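Local coordinates for protein eukaryotic translation initiation factor 4 gamma 2 (Homo sapiens, PDB 4IUL) that probably takes part in translation initiation, through a HEAT-repeat MIF4G domain that interacts with the RNA helicase eIF4A, at residues A[27-32]-A[42-47]; A[187-192]-A[233-238]; A[217-222]-A[248-253]. All blocks are in the same frame, centred on the assembly; numbering follows the deposited sequence.

Contact 1. Residues A[27-32]-A[42-47]; sequences RGILNK and CLELLN. With SO4 (sulfate ion), chain C.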
ATOM      1  N   ARG A  27       5.233 -19.342   1.306  1.00 31.60           N
ATOM      2  CA  ARG A  27       4.238 -19.173   0.254  1.00 32.86           C
ATOM      3  C   ARG A  27       2.962 -19.949   0.603  1.00 33.61           C
ATOM      4  O   ARG A  27       1.856 -19.432   0.446  1.00 34.34           O
ATOM      5  CB  ARG A  27       4.800 -19.656  -1.093  1.00 32.32           C
ATOM      6  CG  ARG A  27       3.788 -19.663  -2.239  1.00 34.31           C
ATOM      7  CD  ARG A  27       3.149 -18.296  -2.454  1.00 37.07           C
ATOM      8  NE  ARG A  27       2.200 -18.293  -3.569  1.00 39.11           N
ATOM      9  CZ  ARG A  27       1.519 -17.222  -3.977  1.00 39.21           C
ATOM     10  NH1 ARG A  27       1.677 -16.053  -3.365  1.00 36.46           N
ATOM     11  NH2 ARG A  27       0.669 -17.319  -4.993  1.00 38.27           N
ATOM     12  N   GLY A  28       3.119 -21.189   1.061  1.00 34.07           N
ATOM     13  CA  GLY A  28       1.961 -21.988   1.442  1.00 35.40           C
ATOM     14  C   GLY A  28       1.159 -21.304   2.544  1.00 35.84           C
ATOM     15  O   GLY A  28      -0.062 -21.185   2.455  1.00 35.39           O
ATOM     16  N   ILE A  29       1.850 -20.850   3.586  1.00 36.98           N
ATOM     17  CA  ILE A  29       1.217 -20.156   4.705  1.00 37.67           C
ATOM     18  C   ILE A  29       0.400 -18.947   4.227  1.00 39.12           C
ATOM     19  O   ILE A  29      -0.751 -18.761   4.628  1.00 39.68           O
ATOM     20  CB  ILE A  29       2.286 -19.673   5.713  1.00 37.02           C
ATOM     21  CG1 ILE A  29       2.952 -20.882   6.371  1.00 37.22           C
ATOM     22  CG2 ILE A  29       1.654 -18.772   6.766  1.00 38.40           C
ATOM     23  CD1 ILE A  29       4.063 -20.523   7.337  1.00 35.57           C
ATOM     24  N   LEU A  30       0.999 -18.123   3.373  1.00 38.61           N
ATOM     25  CA  LEU A  30       0.315 -16.951   2.857  1.00 39.42           C
ATOM     26  C   LEU A  30      -0.921 -17.350   2.061  1.00 40.81           C
ATOM     27  O   LEU A  30      -1.943 -16.662   2.107  1.00 40.57           O
ATOM     28  CB  LEU A  30       1.254 -16.137   1.961  1.00 39.36           C
ATOM     29  CG  LEU A  30       2.448 -15.455   2.627  1.00 39.79           C
ATOM     30  CD1 LEU A  30       3.319 -14.802   1.558  1.00 41.76           C
ATOM     31  CD2 LEU A  30       1.955 -14.417   3.623  1.00 39.35           C
ATOM     32  N   ASN A  31      -0.827 -18.455   1.324  1.00 40.14           N
ATOM     33  CA  ASN A  31      -1.957 -18.908   0.523  1.00 42.94           C
ATOM     34  C   ASN A  31      -3.198 -19.201   1.364  1.00 44.35           C
ATOM     35  O   ASN A  31      -4.297 -18.756   1.028  1.00 45.18           O
ATOM     36  CB  ASN A  31      -1.595 -20.153  -0.297  1.00 42.38           C
ATOM     37  CG  ASN A  31      -0.806 -19.821  -1.556  1.00 43.29           C
ATOM     38  OD1 ASN A  31      -0.898 -18.712  -2.090  1.00 41.83           O
ATOM     39  ND2 ASN A  31      -0.044 -20.794  -2.052  1.00 43.32           N
ATOM     40  N   LYS A  32      -3.033 -19.936   2.457  1.00 44.98           N
ATOM     41  CA  LYS A  32      -4.178 -20.255   3.301  1.00 47.27           C
ATOM     42  C   LYS A  32      -4.443 -19.267   4.437  1.00 48.08           C
ATOM     43  O   LYS A  32      -5.048 -19.629   5.443  1.00 49.58           O
ATOM     44  CB  LYS A  32      -4.045 -21.679   3.861  1.00 47.86           C
ATOM     45  CG  LYS A  32      -2.702 -22.044   4.480  1.00 50.58           C
ATOM     46  CD  LYS A  32      -2.611 -23.564   4.621  1.00 52.57           C
ATOM     47  CE  LYS A  32      -1.229 -24.056   5.036  1.00 54.45           C
ATOM     48  NZ  LYS A  32      -0.940 -23.868   6.486  1.00 57.02           N
ATOM     49  N   CYS A  42      -0.072 -16.810  11.734  1.00 47.19           N
ATOM     50  CA  CYS A  42       0.806 -15.690  12.042  1.00 48.18           C
ATOM     51  C   CYS A  42       1.914 -16.180  12.960  1.00 48.32           C
ATOM     52  O   CYS A  42       3.078 -15.816  12.792  1.00 47.55           O
ATOM     53  CB  CYS A  42       0.009 -14.573  12.720  1.00 50.04           C
ATOM     54  SG  CYS A  42       0.907 -13.010  12.935  1.00 52.46           S
ATOM     55  N   LEU A  43       1.547 -17.018  13.926  1.00 49.06           N
ATOM     56  CA  LEU A  43       2.513 -17.569  14.874  1.00 49.65           C
ATOM     57  C   LEU A  43       3.505 -18.484  14.172  1.00 48.71           C
ATOM     58  O   LEU A  43       4.691 -18.497  14.508  1.00 48.39           O
ATOM     59  CB  LEU A  43       1.798 -18.347  15.985  1.00 50.81           C
ATOM     60  CG  LEU A  43       1.151 -17.515  17.095  1.00 52.44           C
ATOM     61  CD1 LEU A  43       0.279 -18.399  17.967  1.00 52.93           C
ATOM     62  CD2 LEU A  43       2.239 -16.854  17.926  1.00 53.48           C
ATOM     63  N   GLU A  44       3.015 -19.252  13.202  1.00 46.46           N
ATOM     64  CA  GLU A  44       3.872 -20.164  12.453  1.00 47.11           C
ATOM     65  C   GLU A  44       4.900 -19.362  11.650  1.00 45.51           C
ATOM     66  O   GLU A  44       6.091 -19.686  11.637  1.00 46.31           O
ATOM     67  CB  GLU A  44       3.031 -21.016  11.501  1.00 48.91           C
ATOM     68  CG  GLU A  44       3.688 -22.334  11.109  1.00 52.28           C
ATOM     69  CD  GLU A  44       2.925 -23.062  10.014  1.00 54.83           C
ATOM     70  OE1 GLU A  44       1.672 -23.000  10.017  1.00 52.85           O
ATOM     71  OE2 GLU A  44       3.581 -23.702   9.160  1.00 54.74           O
ATOM     72  N   LEU A  45       4.434 -18.304  10.995  1.00 42.77           N
ATOM     73  CA  LEU A  45       5.304 -17.456  10.194  1.00 42.10           C
ATOM     74  C   LEU A  45       6.403 -16.837  11.043  1.00 42.07           C
ATOM     75  O   LEU A  45       7.545 -16.714  10.596  1.00 41.01           O
ATOM     76  CB  LEU A  45       4.492 -16.355   9.506  1.00 40.73           C
ATOM     77  CG  LEU A  45       5.268 -15.459   8.537  1.00 42.42           C
ATOM     78  CD1 LEU A  45       6.075 -16.326   7.572  1.00 43.16           C
ATOM     79  CD2 LEU A  45       4.298 -14.565   7.773  1.00 41.71           C
ATOM     80  N   LEU A  46       6.054 -16.450  12.268  1.00 41.78           N
ATOM     81  CA  LEU A  46       7.016 -15.853  13.191  1.00 43.45           C
ATOM     82  C   LEU A  46       8.063 -16.862  13.655  1.00 44.53           C
ATOM     83  O   LEU A  46       9.203 -16.504  13.951  1.00 44.77           O
ATOM     84  CB  LEU A  46       6.294 -15.289  14.420  1.00 43.59           C
ATOM     85  CG  LEU A  46       5.623 -13.921  14.287  1.00 43.73           C
ATOM     86  CD1 LEU A  46       4.720 -13.661  15.485  1.00 44.08           C
ATOM     87  CD2 LEU A  46       6.696 -12.849  14.178  1.00 42.56           C
ATOM     88  N   ASN A  47       7.672 -18.130  13.705  1.00 45.31           N
ATOM     89  CA  ASN A  47       8.569 -19.177  14.160  1.00 46.46           C
ATOM     90  C   ASN A  47       9.706 -19.487  13.190  1.00 46.31           C
ATOM     91  O   ASN A  47      10.808 -19.830  13.621  1.00 45.94           O
ATOM     92  CB  ASN A  47       7.764 -20.453  14.447  1.00 49.20           C
ATOM     93  CG  ASN A  47       8.635 -21.596  14.951  1.00 51.68           C
ATOM     94  OD1 ASN A  47       9.318 -21.471  15.969  1.00 52.99           O
ATOM     95  ND2 ASN A  47       8.610 -22.719  14.237  1.00 51.71           N
TER
HETATM   96  S   SO4 C 401       1.193 -21.012  -5.899  1.00 86.47           S
HETATM   97  O1  SO4 C 401       0.171 -19.989  -5.616  1.00 87.07           O
HETATM   98  O2  SO4 C 401       2.434 -20.694  -5.166  1.00 87.54           O
HETATM   99  O3  SO4 C 401       0.694 -22.332  -5.473  1.00 87.24           O
HETATM  100  O4  SO4 C 401       1.476 -21.031  -7.345  1.00 87.67           O
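I29 and E44 meet obliquely between two helix ends, 27-32 and 42-47. The delta methyl of I29 does the touching: CD1 lies 3.7 Å from E44 OE2. Its CG1 branch is anti to the carbonyl carbon (chi1 -67°), which carries CD1 across to the other helix. CD1 is also 4.3 Å from L45 N. The CB of L45 also points toward 27-32, and its CA is 7.4 Å from that of I29. E44 is extended beyond CG, which brings its carboxylate end to I29 CD1. K32 NZ stands 4.5 Å from E44 OE1, opposite charges too far apart for a salt bridge. The two helices, 13-31 and 38-48, form a helical hairpin at the start of this HEAT-repeat domain. L45 also touches L80 on helix 74-87. Away from this contact, R27 binds a sulfate, probably from the crystallisation liquor, with NE to O2 at 2.9 Å and NH2 to O1 at 2.8 Å. N31 OD1 sits 3.3 Å above the centre of the guanidinium plane, and E69 forms a salt bridge with R27 NH2. A leucine in place of R27 would probably leave E69 without this cationic mate and the sulfate without these donors.

Contact 2. Residues A[187-192]-A[233-238]; sequences VQLKDM and KELPAR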
ATOM      1  N   VAL A 187      -7.002   9.268 -20.930  1.00 86.46           N
ATOM      2  CA  VAL A 187      -8.160   9.006 -20.080  1.00 86.23           C
ATOM      3  C   VAL A 187      -9.146  10.176 -20.088  1.00 85.65           C
ATOM      4  O   VAL A 187      -8.747  11.337 -20.172  1.00 85.64           O
ATOM      5  CB  VAL A 187      -7.721   8.731 -18.617  1.00 86.04           C
ATOM      6  CG1 VAL A 187      -8.937   8.464 -17.744  1.00 86.18           C
ATOM      7  CG2 VAL A 187      -6.777   7.543 -18.579  1.00 86.59           C
ATOM      8  N   GLN A 188     -10.436   9.859 -20.007  1.00 84.38           N
ATOM      9  CA  GLN A 188     -11.477  10.880 -19.981  1.00 83.04           C
ATOM     10  C   GLN A 188     -12.090  10.974 -18.591  1.00 81.45           C
ATOM     11  O   GLN A 188     -12.191   9.973 -17.882  1.00 80.79           O
ATOM     12  CB  GLN A 188     -12.561  10.566 -21.015  1.00 84.23           C
ATOM     13  CG  GLN A 188     -12.106  10.719 -22.458  1.00 85.52           C
ATOM     14  CD  GLN A 188     -13.240  10.527 -23.445  1.00 86.24           C
ATOM     15  OE1 GLN A 188     -13.788   9.432 -23.574  1.00 86.57           O
ATOM     16  NE2 GLN A 188     -13.598  11.595 -24.148  1.00 86.32           N
ATOM     17  N   LEU A 189     -12.495  12.185 -18.213  1.00 79.76           N
ATOM     18  CA  LEU A 189     -13.086  12.441 -16.901  1.00 78.60           C
ATOM     19  C   LEU A 189     -14.170  11.436 -16.518  1.00 77.58           C
ATOM     20  O   LEU A 189     -14.386  11.161 -15.338  1.00 77.52           O
ATOM     21  CB  LEU A 189     -13.653  13.867 -16.856  1.00 78.39           C
ATOM     22  CG  LEU A 189     -14.451  14.320 -15.625  1.00 78.41           C
ATOM     23  CD1 LEU A 189     -13.658  14.064 -14.357  1.00 78.05           C
ATOM     24  CD2 LEU A 189     -14.788  15.799 -15.756  1.00 77.67           C
ATOM     25  N   LYS A 190     -14.844  10.883 -17.520  1.00 76.24           N
ATOM     26  CA  LYS A 190     -15.905   9.911 -17.282  1.00 75.01           C
ATOM     27  C   LYS A 190     -15.365   8.535 -16.877  1.00 73.21           C
ATOM     28  O   LYS A 190     -16.116   7.689 -16.388  1.00 72.41           O
ATOM     29  CB  LYS A 190     -16.776   9.773 -18.539  1.00 75.41           C
ATOM     30  CG  LYS A 190     -16.013   9.314 -19.776  1.00 75.80           C
ATOM     31  CD  LYS A 190     -16.934   9.101 -20.968  1.00 75.87           C
ATOM     32  CE  LYS A 190     -16.167   8.535 -22.152  1.00 76.72           C
ATOM     33  NZ  LYS A 190     -17.044   8.198 -23.310  1.00 77.98           N
ATOM     34  N   ASP A 191     -14.068   8.315 -17.070  1.00 71.46           N
ATOM     35  CA  ASP A 191     -13.463   7.031 -16.733  1.00 69.98           C
ATOM     36  C   ASP A 191     -12.496   7.089 -15.553  1.00 68.21           C
ATOM     37  O   ASP A 191     -11.475   6.399 -15.549  1.00 67.43           O
ATOM     38  CB  ASP A 191     -12.733   6.464 -17.951  1.00 70.92           C
ATOM     39  CG  ASP A 191     -13.617   6.399 -19.178  1.00 72.09           C
ATOM     40  OD1 ASP A 191     -14.734   5.848 -19.079  1.00 71.82           O
ATOM     41  OD2 ASP A 191     -13.194   6.895 -20.244  1.00 72.75           O
ATOM     42  N   MET A 192     -12.819   7.902 -14.552  1.00 66.41           N
ATOM     43  CA  MET A 192     -11.963   8.033 -13.377  1.00 64.89           C
ATOM     44  C   MET A 192     -12.706   7.682 -12.097  1.00 63.37           C
ATOM     45  O   MET A 192     -12.279   8.043 -11.002  1.00 63.18           O
ATOM     46  CB  MET A 192     -11.421   9.458 -13.273  1.00 65.28           C
ATOM     47  CG  MET A 192     -10.670   9.921 -14.502  1.00 66.43           C
ATOM     48  SD  MET A 192      -9.674  11.380 -14.174  1.00 70.18           S
ATOM     49  CE  MET A 192     -10.933  12.557 -13.675  1.00 68.72           C
ATOM     50  N   LYS A 233     -20.580  16.655 -14.296  1.00 75.82           N
ATOM     51  CA  LYS A 233     -21.681  15.872 -14.841  1.00 76.54           C
ATOM     52  C   LYS A 233     -21.163  14.606 -15.522  1.00 75.72           C
ATOM     53  O   LYS A 233     -21.940  13.768 -15.974  1.00 75.54           O
ATOM     54  CB  LYS A 233     -22.478  16.713 -15.842  1.00 77.70           C
ATOM     55  CG  LYS A 233     -21.659  17.235 -17.012  1.00 79.60           C
ATOM     56  CD  LYS A 233     -22.541  17.952 -18.023  1.00 80.80           C
ATOM     57  CE  LYS A 233     -21.762  18.340 -19.270  1.00 81.10           C
ATOM     58  NZ  LYS A 233     -22.664  18.884 -20.323  1.00 82.05           N
ATOM     59  N   GLU A 234     -19.842  14.467 -15.575  1.00 74.85           N
ATOM     60  CA  GLU A 234     -19.221  13.309 -16.204  1.00 73.59           C
ATOM     61  C   GLU A 234     -19.057  12.143 -15.231  1.00 71.94           C
ATOM     62  O   GLU A 234     -18.854  11.002 -15.648  1.00 72.42           O
ATOM     63  CB  GLU A 234     -17.851  13.695 -16.761  1.00 75.44           C
ATOM     64  CG  GLU A 234     -17.835  14.991 -17.562  1.00 77.44           C
ATOM     65  CD  GLU A 234     -18.828  14.984 -18.706  1.00 78.96           C
ATOM     66  OE1 GLU A 234     -18.749  14.076 -19.562  1.00 79.78           O
ATOM     67  OE2 GLU A 234     -19.687  15.892 -18.752  1.00 79.79           O
ATOM     68  N   LEU A 235     -19.149  12.433 -13.936  1.00 69.03           N
ATOM     69  CA  LEU A 235     -18.986  11.408 -12.910  1.00 66.47           C
ATOM     70  C   LEU A 235     -20.306  10.900 -12.350  1.00 65.36           C
ATOM     71  O   LEU A 235     -21.250  11.667 -12.166  1.00 65.45           O
ATOM     72  CB  LEU A 235     -18.144  11.953 -11.756  1.00 66.20           C
ATOM     73  CG  LEU A 235     -16.760  12.514 -12.088  1.00 65.97           C
ATOM     74  CD1 LEU A 235     -16.155  13.120 -10.836  1.00 65.36           C
ATOM     75  CD2 LEU A 235     -15.870  11.411 -12.640  1.00 65.90           C
ATOM     76  N   PRO A 236     -20.385   9.590 -12.064  1.00 64.39           N
ATOM     77  CA  PRO A 236     -21.594   8.972 -11.512  1.00 64.05           C
ATOM     78  C   PRO A 236     -22.051   9.689 -10.244  1.00 63.77           C
ATOM     79  O   PRO A 236     -21.306  10.485  -9.673  1.00 64.75           O
ATOM     80  CB  PRO A 236     -21.143   7.540 -11.238  1.00 63.51           C
ATOM     81  CG  PRO A 236     -20.190   7.289 -12.352  1.00 63.51           C
ATOM     82  CD  PRO A 236     -19.375   8.564 -12.381  1.00 63.95           C
ATOM     83  N   ALA A 237     -23.271   9.403  -9.803  1.00 62.66           N
ATOM     84  CA  ALA A 237     -23.807  10.033  -8.604  1.00 60.84           C
ATOM     85  C   ALA A 237     -23.004   9.624  -7.377  1.00 59.85           C
ATOM     86  O   ALA A 237     -22.563  10.474  -6.607  1.00 59.55           O
ATOM     87  CB  ALA A 237     -25.274   9.656  -8.421  1.00 60.49           C
ATOM     88  N   ARG A 238     -22.816   8.319  -7.206  1.00 58.73           N
ATOM     89  CA  ARG A 238     -22.070   7.783  -6.071  1.00 57.38           C
ATOM     90  C   ARG A 238     -20.693   8.415  -5.911  1.00 56.01           C
ATOM     91  O   ARG A 238     -20.282   8.738  -4.800  1.00 55.78           O
ATOM     92  CB  ARG A 238     -21.907   6.265  -6.203  1.00 57.62           C
ATOM     93  CG  ARG A 238     -20.973   5.645  -5.157  1.00 59.30           C
ATOM     94  CD  ARG A 238     -20.999   4.113  -5.180  1.00 61.11           C
ATOM     95  NE  ARG A 238     -19.843   3.504  -5.841  1.00 63.11           N
ATOM     96  CZ  ARG A 238     -19.498   3.702  -7.113  1.00 64.68           C
ATOM     97  NH1 ARG A 238     -20.216   4.505  -7.889  1.00 65.94           N
ATOM     98  NH2 ARG A 238     -18.439   3.081  -7.619  1.00 64.68           N
TER
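L189 packs against E234 and L235 where two loops of the HEAT-repeat domain come together. Segment 187-192 is in the loop that leads into helix 193-210. Segment 233-238 is the turn that starts helix 237-251. The contact therefore joins the approaches to two helices, with M192 and P236 at the N-cap positions.

The tight part is apolar and centres on L189. Its CG is anti to the backbone N (chi1 174°), which carries it toward E234, and chi2 (53°) then turns CD2 to E234 and CD1 to L235. CD2 meets the aliphatic stem of E234, 3.6 Å from CG. L189 CG lies the same 3.6 Å from E234 CB. The other methyl, CD1, is 3.9 Å from L235 CD2. L189 crosses each of these two side chains at about a right angle. L235 is buried, and its end swings in toward L189. L189 also touches K183 and S232.

The other side is looser and open to solvent. K190 is exposed; its CB is 4.4 Å from E234 CB, and the extended chain beyond leads away from 233-238. E234 packs through its CB and CG. No hydrogen bond crosses between the two loops. The one polar feature here is a CA-H...O contact from K190 CA to E234 O, at 3.5 Å. Back on the tight side, L235 CD2 comes within 3.1 Å of L189 O, a close and perhaps strained approach of a methyl to a carbonyl oxygen.

Contact 3. Residues A[217-222]-A[248-253]; sequences SLMDQY and ELREHH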
ATOM      1  N   SER A 217      -0.295  23.781   2.459  1.00 43.78           N
ATOM      2  CA  SER A 217      -0.292  24.165   1.050  1.00 44.19           C
ATOM      3  C   SER A 217      -0.663  23.015   0.105  1.00 43.25           C
ATOM      4  O   SER A 217      -1.566  23.145  -0.725  1.00 44.34           O
ATOM      5  CB  SER A 217       1.085  24.720   0.679  1.00 44.40           C
ATOM      6  OG  SER A 217       1.137  25.107  -0.678  1.00 47.11           O
ATOM      7  N   LEU A 218       0.045  21.898   0.227  1.00 41.65           N
ATOM      8  CA  LEU A 218      -0.206  20.727  -0.609  1.00 40.58           C
ATOM      9  C   LEU A 218      -1.631  20.185  -0.466  1.00 39.00           C
ATOM     10  O   LEU A 218      -2.315  19.945  -1.460  1.00 38.30           O
ATOM     11  CB  LEU A 218       0.770  19.611  -0.249  1.00 41.49           C
ATOM     12  CG  LEU A 218       1.982  19.337  -1.124  1.00 42.72           C
ATOM     13  CD1 LEU A 218       2.717  18.133  -0.537  1.00 41.29           C
ATOM     14  CD2 LEU A 218       1.543  19.053  -2.569  1.00 43.49           C
ATOM     15  N   MET A 219      -2.067  19.976   0.772  1.00 36.69           N
ATOM     16  CA  MET A 219      -3.403  19.452   1.022  1.00 37.24           C
ATOM     17  C   MET A 219      -4.491  20.399   0.523  1.00 38.11           C
ATOM     18  O   MET A 219      -5.483  19.955  -0.061  1.00 38.30           O
ATOM     19  CB  MET A 219      -3.594  19.173   2.513  1.00 35.83           C
ATOM     20  CG  MET A 219      -2.659  18.101   3.075  1.00 35.99           C
ATOM     21  SD  MET A 219      -2.944  16.447   2.419  1.00 32.33           S
ATOM     22  CE  MET A 219      -4.143  15.845   3.579  1.00 32.19           C
ATOM     23  N   ASP A 220      -4.313  21.695   0.761  1.00 38.59           N
ATOM     24  CA  ASP A 220      -5.280  22.690   0.303  1.00 40.46           C
ATOM     25  C   ASP A 220      -5.435  22.538  -1.202  1.00 40.83           C
ATOM     26  O   ASP A 220      -6.544  22.585  -1.739  1.00 40.78           O
ATOM     27  CB  ASP A 220      -4.801  24.111   0.610  1.00 37.99           C
ATOM     28  CG  ASP A 220      -5.215  24.586   1.982  1.00 40.63           C
ATOM     29  OD1 ASP A 220      -5.840  23.806   2.741  1.00 39.87           O
ATOM     30  OD2 ASP A 220      -4.909  25.753   2.300  1.00 42.63           O
ATOM     31  N   GLN A 221      -4.303  22.347  -1.870  1.00 41.45           N
ATOM     32  CA  GLN A 221      -4.272  22.187  -3.315  1.00 42.16           C
ATOM     33  C   GLN A 221      -5.061  20.942  -3.755  1.00 42.32           C
ATOM     34  O   GLN A 221      -5.803  20.989  -4.739  1.00 44.07           O
ATOM     35  CB  GLN A 221      -2.819  22.087  -3.773  1.00 44.47           C
ATOM     36  CG  GLN A 221      -2.573  22.497  -5.204  1.00 47.10           C
ATOM     37  CD  GLN A 221      -1.106  22.389  -5.579  1.00 51.42           C
ATOM     38  OE1 GLN A 221      -0.221  22.715  -4.778  1.00 52.21           O
ATOM     39  NE2 GLN A 221      -0.837  21.944  -6.804  1.00 51.60           N
ATOM     40  N   TYR A 222      -4.905  19.837  -3.022  1.00 40.24           N
ATOM     41  CA  TYR A 222      -5.604  18.589  -3.339  1.00 37.44           C
ATOM     42  C   TYR A 222      -7.121  18.753  -3.254  1.00 38.36           C
ATOM     43  O   TYR A 222      -7.854  18.375  -4.169  1.00 36.28           O
ATOM     44  CB  TYR A 222      -5.213  17.478  -2.359  1.00 36.66           C
ATOM     45  CG  TYR A 222      -3.782  16.980  -2.407  1.00 36.39           C
ATOM     46  CD1 TYR A 222      -3.194  16.425  -1.267  1.00 34.86           C
ATOM     47  CD2 TYR A 222      -3.023  17.032  -3.581  1.00 34.40           C
ATOM     48  CE1 TYR A 222      -1.893  15.939  -1.283  1.00 34.51           C
ATOM     49  CE2 TYR A 222      -1.712  16.541  -3.610  1.00 34.79           C
ATOM     50  CZ  TYR A 222      -1.155  15.996  -2.452  1.00 35.71           C
ATOM     51  OH  TYR A 222       0.135  15.510  -2.448  1.00 36.11           O
ATOM     52  N   GLU A 248     -16.198  17.554   3.101  1.00 44.13           N
ATOM     53  CA  GLU A 248     -16.903  18.048   4.277  1.00 45.49           C
ATOM     54  C   GLU A 248     -16.224  17.609   5.574  1.00 45.39           C
ATOM     55  O   GLU A 248     -16.246  18.332   6.568  1.00 44.34           O
ATOM     56  CB  GLU A 248     -18.346  17.542   4.263  1.00 47.04           C
ATOM     57  CG  GLU A 248     -19.201  18.026   5.420  1.00 50.45           C
ATOM     58  CD  GLU A 248     -20.594  17.412   5.406  1.00 53.16           C
ATOM     59  OE1 GLU A 248     -21.339  17.638   4.425  1.00 53.05           O
ATOM     60  OE2 GLU A 248     -20.941  16.699   6.374  1.00 53.59           O
ATOM     61  N   LEU A 249     -15.628  16.421   5.559  1.00 45.05           N
ATOM     62  CA  LEU A 249     -14.947  15.893   6.737  1.00 43.80           C
ATOM     63  C   LEU A 249     -13.701  16.720   7.040  1.00 43.99           C
ATOM     64  O   LEU A 249     -13.373  16.973   8.200  1.00 43.29           O
ATOM     65  CB  LEU A 249     -14.556  14.428   6.508  1.00 42.80           C
ATOM     66  CG  LEU A 249     -13.846  13.704   7.653  1.00 43.64           C
ATOM     67  CD1 LEU A 249     -14.724  13.715   8.888  1.00 41.39           C
ATOM     68  CD2 LEU A 249     -13.524  12.273   7.244  1.00 43.32           C
ATOM     69  N   ARG A 250     -13.016  17.154   5.988  1.00 43.95           N
ATOM     70  CA  ARG A 250     -11.808  17.946   6.161  1.00 44.34           C
ATOM     71  C   ARG A 250     -12.149  19.352   6.637  1.00 43.96           C
ATOM     72  O   ARG A 250     -11.442  19.920   7.473  1.00 42.49           O
ATOM     73  CB  ARG A 250     -11.020  18.030   4.854  1.00 43.35           C
ATOM     74  CG  ARG A 250      -9.574  18.398   5.081  1.00 42.28           C
ATOM     75  CD  ARG A 250      -9.065  19.387   4.060  1.00 41.92           C
ATOM     76  NE  ARG A 250      -7.684  19.763   4.344  1.00 40.52           N
ATOM     77  CZ  ARG A 250      -7.084  20.838   3.848  1.00 41.09           C
ATOM     78  NH1 ARG A 250      -7.741  21.666   3.036  1.00 38.11           N
ATOM     79  NH2 ARG A 250      -5.823  21.086   4.164  1.00 39.82           N
ATOM     80  N   GLU A 251     -13.228  19.916   6.098  1.00 43.57           N
ATOM     81  CA  GLU A 251     -13.658  21.252   6.486  1.00 44.07           C
ATOM     82  C   GLU A 251     -13.992  21.251   7.981  1.00 42.95           C
ATOM     83  O   GLU A 251     -13.962  22.293   8.640  1.00 40.90           O
ATOM     84  CB  GLU A 251     -14.875  21.675   5.653  1.00 46.21           C
ATOM     85  CG  GLU A 251     -14.593  21.698   4.154  1.00 49.42           C
ATOM     86  CD  GLU A 251     -15.745  22.252   3.326  1.00 52.20           C
ATOM     87  OE1 GLU A 251     -16.889  21.773   3.487  1.00 52.94           O
ATOM     88  OE2 GLU A 251     -15.498  23.164   2.504  1.00 53.80           O
ATOM     89  N   HIS A 252     -14.294  20.066   8.504  1.00 41.83           N
ATOM     90  CA  HIS A 252     -14.601  19.888   9.919  1.00 42.70           C
ATOM     91  C   HIS A 252     -13.363  19.414  10.697  1.00 41.53           C
ATOM     92  O   HIS A 252     -13.487  18.800  11.758  1.00 41.22           O
ATOM     93  CB  HIS A 252     -15.726  18.866  10.093  1.00 44.22           C
ATOM     94  CG  HIS A 252     -17.086  19.402   9.784  1.00 48.86           C
ATOM     95  ND1 HIS A 252     -17.407  19.962   8.566  1.00 51.22           N
ATOM     96  CD2 HIS A 252     -18.213  19.456  10.534  1.00 50.21           C
ATOM     97  CE1 HIS A 252     -18.675  20.339   8.578  1.00 52.24           C
ATOM     98  NE2 HIS A 252     -19.186  20.042   9.760  1.00 52.03           N
ATOM     99  N   HIS A 253     -12.175  19.701  10.169  1.00 40.09           N
ATOM    100  CA  HIS A 253     -10.933  19.301  10.819  1.00 40.73           C
ATOM    101  C   HIS A 253     -10.886  17.808  11.131  1.00 41.83           C
ATOM    102  O   HIS A 253     -10.412  17.405  12.193  1.00 42.57           O
ATOM    103  CB  HIS A 253     -10.734  20.083  12.121  1.00 38.35           C
ATOM    104  CG  HIS A 253     -10.627  21.564  11.928  1.00 39.06           C
ATOM    105  ND1 HIS A 253      -9.692  22.335  12.583  1.00 38.69           N
ATOM    106  CD2 HIS A 253     -11.336  22.414  11.150  1.00 39.06           C
ATOM    107  CE1 HIS A 253      -9.825  23.595  12.215  1.00 37.84           C
ATOM    108  NE2 HIS A 253     -10.817  23.672  11.345  1.00 39.05           N
TER
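R250 reaches across to D220 and holds one carboxylate oxygen with both terminal nitrogens. NH1 donates to D220 OD1 at 2.9 Å, with an N-H...O angle of 150°. NH2 donates to the same OD1 at 3.1 Å. The approach is end-on, and OD1 lies at the guanidinium edge, in its plane. The two flat groups are nonetheless 82° apart. OD1 is met on its anti side, somewhat out of the carboxylate plane. This is a forked salt bridge onto one oxygen, not the side-by-side pairing that uses both.

M219 supplies the second touch. Its CB is 3.4 Å from R250 NH2, and its carbonyl O lies over one guanidinium face, 4.0 Å above the plane and offset toward the rim. One face is thus turned toward the M219 carbonyl while the edge meets the acid.

Further out, D211 OD2 forms a salt bridge with R250 NE. The guanidinium is therefore shared by two carboxylates. Bonds on NE and on both terminal nitrogens are likely to fix the rotation of the group. R250 has CG anti to its N (chi1 -160°), which sends the chain out from helix 237-251 toward 217-222. Just past R250 the helix ends in a Schellman motif. H253, with positive phi, is its C-prime residue, and H253 N bonds to R250 O at 2.8 Å.

The salt bridge ties helix 216-227 to the C-terminal end of helix 237-251. M219 also touches M203 of helix 193-210 and H174 of helix 170-181, and Y222 packs on I177 and L181 of that same helix.

Contact 1 lies at one end of the all-helical MIF4G domain, and contacts 2 and 3 lie on the other side of the chain's centre. The centre of contact 1 is 41 Å from that of contact 2 and 40 Å from that of contact 3. It closes along the chain before either of the others opens. Contacts 2 and 3 are closer, with centres 22 Å apart and nearest atoms about 12 Å apart. Both use helix 237-251, contact 2 through the loop that leads into it and contact 3 at its end. Their segments alternate in sequence, so the loop leading into this last helix and the helix's C-terminal end each meet an earlier part of the chain.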